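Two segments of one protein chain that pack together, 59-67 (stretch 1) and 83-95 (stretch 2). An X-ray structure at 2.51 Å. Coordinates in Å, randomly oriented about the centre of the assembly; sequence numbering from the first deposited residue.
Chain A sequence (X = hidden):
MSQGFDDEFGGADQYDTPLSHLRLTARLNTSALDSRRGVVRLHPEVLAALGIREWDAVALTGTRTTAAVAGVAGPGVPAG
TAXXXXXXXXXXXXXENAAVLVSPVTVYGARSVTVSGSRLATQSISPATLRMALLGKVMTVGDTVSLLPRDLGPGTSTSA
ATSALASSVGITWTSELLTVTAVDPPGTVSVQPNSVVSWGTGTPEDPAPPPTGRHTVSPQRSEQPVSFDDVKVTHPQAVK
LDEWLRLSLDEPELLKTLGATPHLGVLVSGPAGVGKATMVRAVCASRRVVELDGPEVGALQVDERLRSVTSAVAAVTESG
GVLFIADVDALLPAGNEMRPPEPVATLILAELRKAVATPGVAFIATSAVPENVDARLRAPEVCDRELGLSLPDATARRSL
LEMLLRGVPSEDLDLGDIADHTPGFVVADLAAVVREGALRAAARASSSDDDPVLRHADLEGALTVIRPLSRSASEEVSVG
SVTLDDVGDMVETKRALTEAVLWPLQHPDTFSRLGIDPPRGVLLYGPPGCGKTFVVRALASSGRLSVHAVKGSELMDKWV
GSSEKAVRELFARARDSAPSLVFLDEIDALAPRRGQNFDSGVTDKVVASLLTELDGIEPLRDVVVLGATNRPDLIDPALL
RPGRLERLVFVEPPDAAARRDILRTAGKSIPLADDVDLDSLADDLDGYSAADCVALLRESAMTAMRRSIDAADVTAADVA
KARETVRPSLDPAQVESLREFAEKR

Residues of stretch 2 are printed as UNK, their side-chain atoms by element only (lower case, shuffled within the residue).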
# COMPACT_ATOMS: atom_id res chain seq x y z
N ALA A 59 13.04 9.67 11.84
CA ALA A 59 13.79 9.24 13.00
C ALA A 59 13.94 10.43 13.94
O ALA A 59 14.26 11.54 13.51
CB ALA A 59 15.16 8.73 12.58
N LEU A 60 13.67 10.21 15.23
CA LEU A 60 13.80 11.25 16.24
C LEU A 60 14.84 10.84 17.27
O LEU A 60 14.69 9.81 17.93
CB LEU A 60 12.45 11.54 16.90
CG LEU A 60 11.42 12.25 16.03
CD1 LEU A 60 10.05 12.23 16.67
CD2 LEU A 60 11.86 13.69 15.76
N THR A 61 15.89 11.64 17.41
CA THR A 61 17.05 11.24 18.20
C THR A 61 17.45 12.26 19.27
O THR A 61 17.78 13.41 18.96
CB THR A 61 18.27 10.97 17.31
OG1 THR A 61 17.92 10.04 16.28
CG2 THR A 61 19.40 10.38 18.13
N GLY A 62 17.40 11.83 20.52
CA GLY A 62 17.97 12.59 21.62
C GLY A 62 19.06 11.75 22.26
O GLY A 62 20.09 11.49 21.65
N THR A 63 18.82 11.30 23.49
CA THR A 63 19.72 10.34 24.13
C THR A 63 19.37 8.95 23.63
O THR A 63 20.17 8.02 23.74
CB THR A 63 19.63 10.38 25.66
OG1 THR A 63 18.31 10.00 26.08
CG2 THR A 63 19.95 11.77 26.18
N ARG A 64 18.17 8.82 23.08
CA ARG A 64 17.70 7.58 22.49
C ARG A 64 17.25 7.83 21.05
O ARG A 64 17.11 8.97 20.63
CB ARG A 64 16.52 7.00 23.28
CG ARG A 64 16.71 7.01 24.79
CD ARG A 64 15.49 6.44 25.48
NE ARG A 64 15.25 5.05 25.09
CZ ARG A 64 14.12 4.39 25.34
NH1 ARG A 64 14.00 3.13 24.96
NH2 ARG A 64 13.12 4.99 25.97
N THR A 65 17.02 6.75 20.31
CA THR A 65 16.52 6.85 18.95
C THR A 65 15.14 6.21 18.82
O THR A 65 14.95 5.04 19.17
CB THR A 65 17.47 6.19 17.94
OG1 THR A 65 18.72 6.91 17.91
CG2 THR A 65 16.87 6.22 16.54
N THR A 66 14.17 6.98 18.34
CA THR A 66 12.83 6.46 18.10
C THR A 66 12.35 6.88 16.72
O THR A 66 13.12 7.44 15.93
CB THR A 66 11.83 6.95 19.17
OG1 THR A 66 10.61 6.20 19.07
CG2 THR A 66 11.53 8.43 19.00
N ALA A 67 11.08 6.61 16.42
CA ALA A 67 10.51 7.01 15.14
C ALA A 67 9.05 7.41 15.28
O ALA A 67 8.32 6.87 16.12
CB ALA A 67 10.68 5.91 14.11
N UNK A 83 6.72 19.48 17.17
CA UNK A 83 5.79 19.18 18.25
C UNK A 83 5.74 17.69 18.53
O UNK A 83 5.37 16.89 17.67
c UNK A 83 2.77 21.60 17.70
c UNK A 83 4.39 19.70 17.93
c UNK A 83 4.24 21.22 17.86
c UNK A 83 4.83 21.87 19.10
N UNK A 84 6.11 17.31 19.75
CA UNK A 84 6.11 15.92 20.16
C UNK A 84 5.17 15.72 21.34
O UNK A 84 5.10 16.58 22.23
c UNK A 84 9.83 14.59 20.03
c UNK A 84 7.53 15.47 20.54
c UNK A 84 9.00 16.58 18.78
c UNK A 84 8.60 15.27 19.45
N UNK A 85 4.46 14.60 21.36
CA UNK A 85 3.62 14.27 22.51
C UNK A 85 4.48 13.70 23.64
O UNK A 85 5.69 13.53 23.48
c UNK A 85 2.49 13.31 22.12
o UNK A 85 4.08 11.59 21.65
c UNK A 85 2.98 12.10 21.35
o UNK A 85 2.26 11.64 20.44
N UNK A 86 3.85 13.41 24.77
CA UNK A 86 4.58 12.97 25.96
C UNK A 86 5.36 11.67 25.74
O UNK A 86 6.49 11.53 26.20
o UNK A 86 1.40 12.23 27.59
c UNK A 86 2.40 12.05 26.87
o UNK A 86 2.41 11.24 25.91
c UNK A 86 3.65 12.85 27.17
N UNK A 87 4.75 10.71 25.05
CA UNK A 87 5.39 9.42 24.83
C UNK A 87 6.55 9.49 23.83
O UNK A 87 7.52 8.74 23.95
c UNK A 87 4.39 8.33 24.38
c UNK A 87 3.62 8.77 23.15
c UNK A 87 3.44 7.98 25.52
N UNK A 88 6.45 10.40 22.86
CA UNK A 88 7.51 10.57 21.87
C UNK A 88 8.74 11.21 22.50
O UNK A 88 9.87 10.79 22.24
c UNK A 88 7.04 11.41 20.66
c UNK A 88 8.11 11.43 19.59
o UNK A 88 5.85 10.84 20.12
N UNK A 89 8.51 12.23 23.32
CA UNK A 89 9.59 12.87 24.07
C UNK A 89 10.32 11.84 24.92
O UNK A 89 11.54 11.86 25.04
c UNK A 89 8.56 15.27 24.30
c UNK A 89 9.03 13.98 24.97
c UNK A 89 9.70 15.93 23.54
c UNK A 89 8.00 16.22 25.34
N UNK A 90 9.55 10.92 25.50
CA UNK A 90 10.11 9.85 26.32
C UNK A 90 10.86 8.83 25.48
O UNK A 90 11.95 8.39 25.84
c UNK A 90 8.99 9.17 27.12
o UNK A 90 9.50 8.10 27.89
N UNK A 91 10.28 8.45 24.34
CA UNK A 91 10.89 7.46 23.46
C UNK A 91 12.17 7.96 22.79
O UNK A 91 13.05 7.16 22.45
o UNK A 91 8.87 5.64 24.08
n UNK A 91 7.69 6.00 22.20
c UNK A 91 8.77 6.15 22.96
c UNK A 91 9.90 6.99 22.39
N UNK A 92 12.27 9.27 22.60
CA UNK A 92 13.41 9.85 21.91
C UNK A 92 14.49 10.32 22.89
O UNK A 92 15.59 10.70 22.48
c UNK A 92 12.97 11.01 21.03
N UNK A 93 14.17 10.29 24.18
CA UNK A 93 15.10 10.73 25.20
C UNK A 93 15.37 12.22 25.10
O UNK A 93 16.51 12.66 25.21
N UNK A 94 14.31 12.99 24.88
CA UNK A 94 14.42 14.43 24.75
C UNK A 94 13.56 15.15 25.78
O UNK A 94 12.38 14.83 25.94
c UNK A 94 14.76 14.13 22.27
c UNK A 94 13.99 14.90 23.34
c UNK A 94 14.20 16.40 23.18
N UNK A 95 14.15 16.10 26.49
CA UNK A 95 13.41 16.93 27.43
C UNK A 95 12.57 17.95 26.68
O UNK A 95 12.81 18.21 25.50
c UNK A 95 17.48 19.10 28.69
c UNK A 95 15.14 16.72 29.31
n UNK A 95 16.60 20.05 28.98
n UNK A 95 17.33 17.88 29.19
n UNK A 95 18.51 19.37 27.89
c UNK A 95 14.37 17.65 28.39
c UNK A 95 16.23 17.47 30.07
O HOH W 1 8.05 7.34 19.55

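Position 83 carries four carbons, forked at the second, and stays beyond reach of stretch 1: Leu83, closing a strand with its neighbour. Position 84 has the same forked pattern, but here it points toward stretch 1 and meets Leu60. It is Leu84, whose CD2 lies 4.1 Å from Leu60 CD1, an apolar contact in a buried setting that suits a branched hydrocarbon.

Position 85 shows two carbons, the second bearing two oxygens: Asp85. It stands just before the helix, where a short acidic side chain can accept a free amide; its OD1 takes the N of position 88 at 2.9 Å. Position 86 has the same atoms and is Asp86, the first helical residue, with no contact across. At 87, one carbon carries two others, marking Val87, also out of reach.

Position 88 has one carbon carrying an oxygen and a carbon, so it is Thr88. Its two branches serve different ends: OG1 gives a very short 2.5 Å hydrogen bond to Asp85 OD1, while CG2 lies 3.6 Å from Leu60 CD1. Position 89, four carbons forked at the second, is Leu89; its CB points away from stretch 1. Position 90, one carbon then one oxygen, is Ser90, a small residue on the exposed margin.

Position 91 has two carbons, the second with one oxygen and one nitrogen: Asn91. Its CB packs 3.5 Å from Thr66 OG1, and a water accepts from Asn91 ND2 at 3.0 Å while donating to Thr66 OG1 at 2.8 Å. Position 92 has a single carbon, hence Ala92. That CB fits closely, 3.6 Å from Thr66 CG2 and 3.7 Å from Leu60 O.

Position 93 has no side-chain atoms and is Gly93. Its positive phi favours glycine, and an ideal CB would lie 2.1 Å from Thr63 OG1. Position 94, one carbon carrying two, is Val94, with CG2 3.6 Å from Gly62 CA. Position 95, three carbons, a nitrogen, then a carbon with two more nitrogens, is Arg95, exposed and not in contact.

The contact works by seating the helix's C-terminal end against the hairpin turn. Arg64 N donates to Ala92 O at 3.2 Å, and Thr63 N to Gly93 O at 3.2 Å, so turn amides satisfy carbonyls where the helix runs out. Glycine at Gly62 lets the backbones close in. Below this polar clasp, Leu60 and Thr66 pack their side chains against the helix, and Asn91 O lies over one face of the Arg64 guanidinium.

Stretch 2 (83-95) LLDDVTLSNAGVR
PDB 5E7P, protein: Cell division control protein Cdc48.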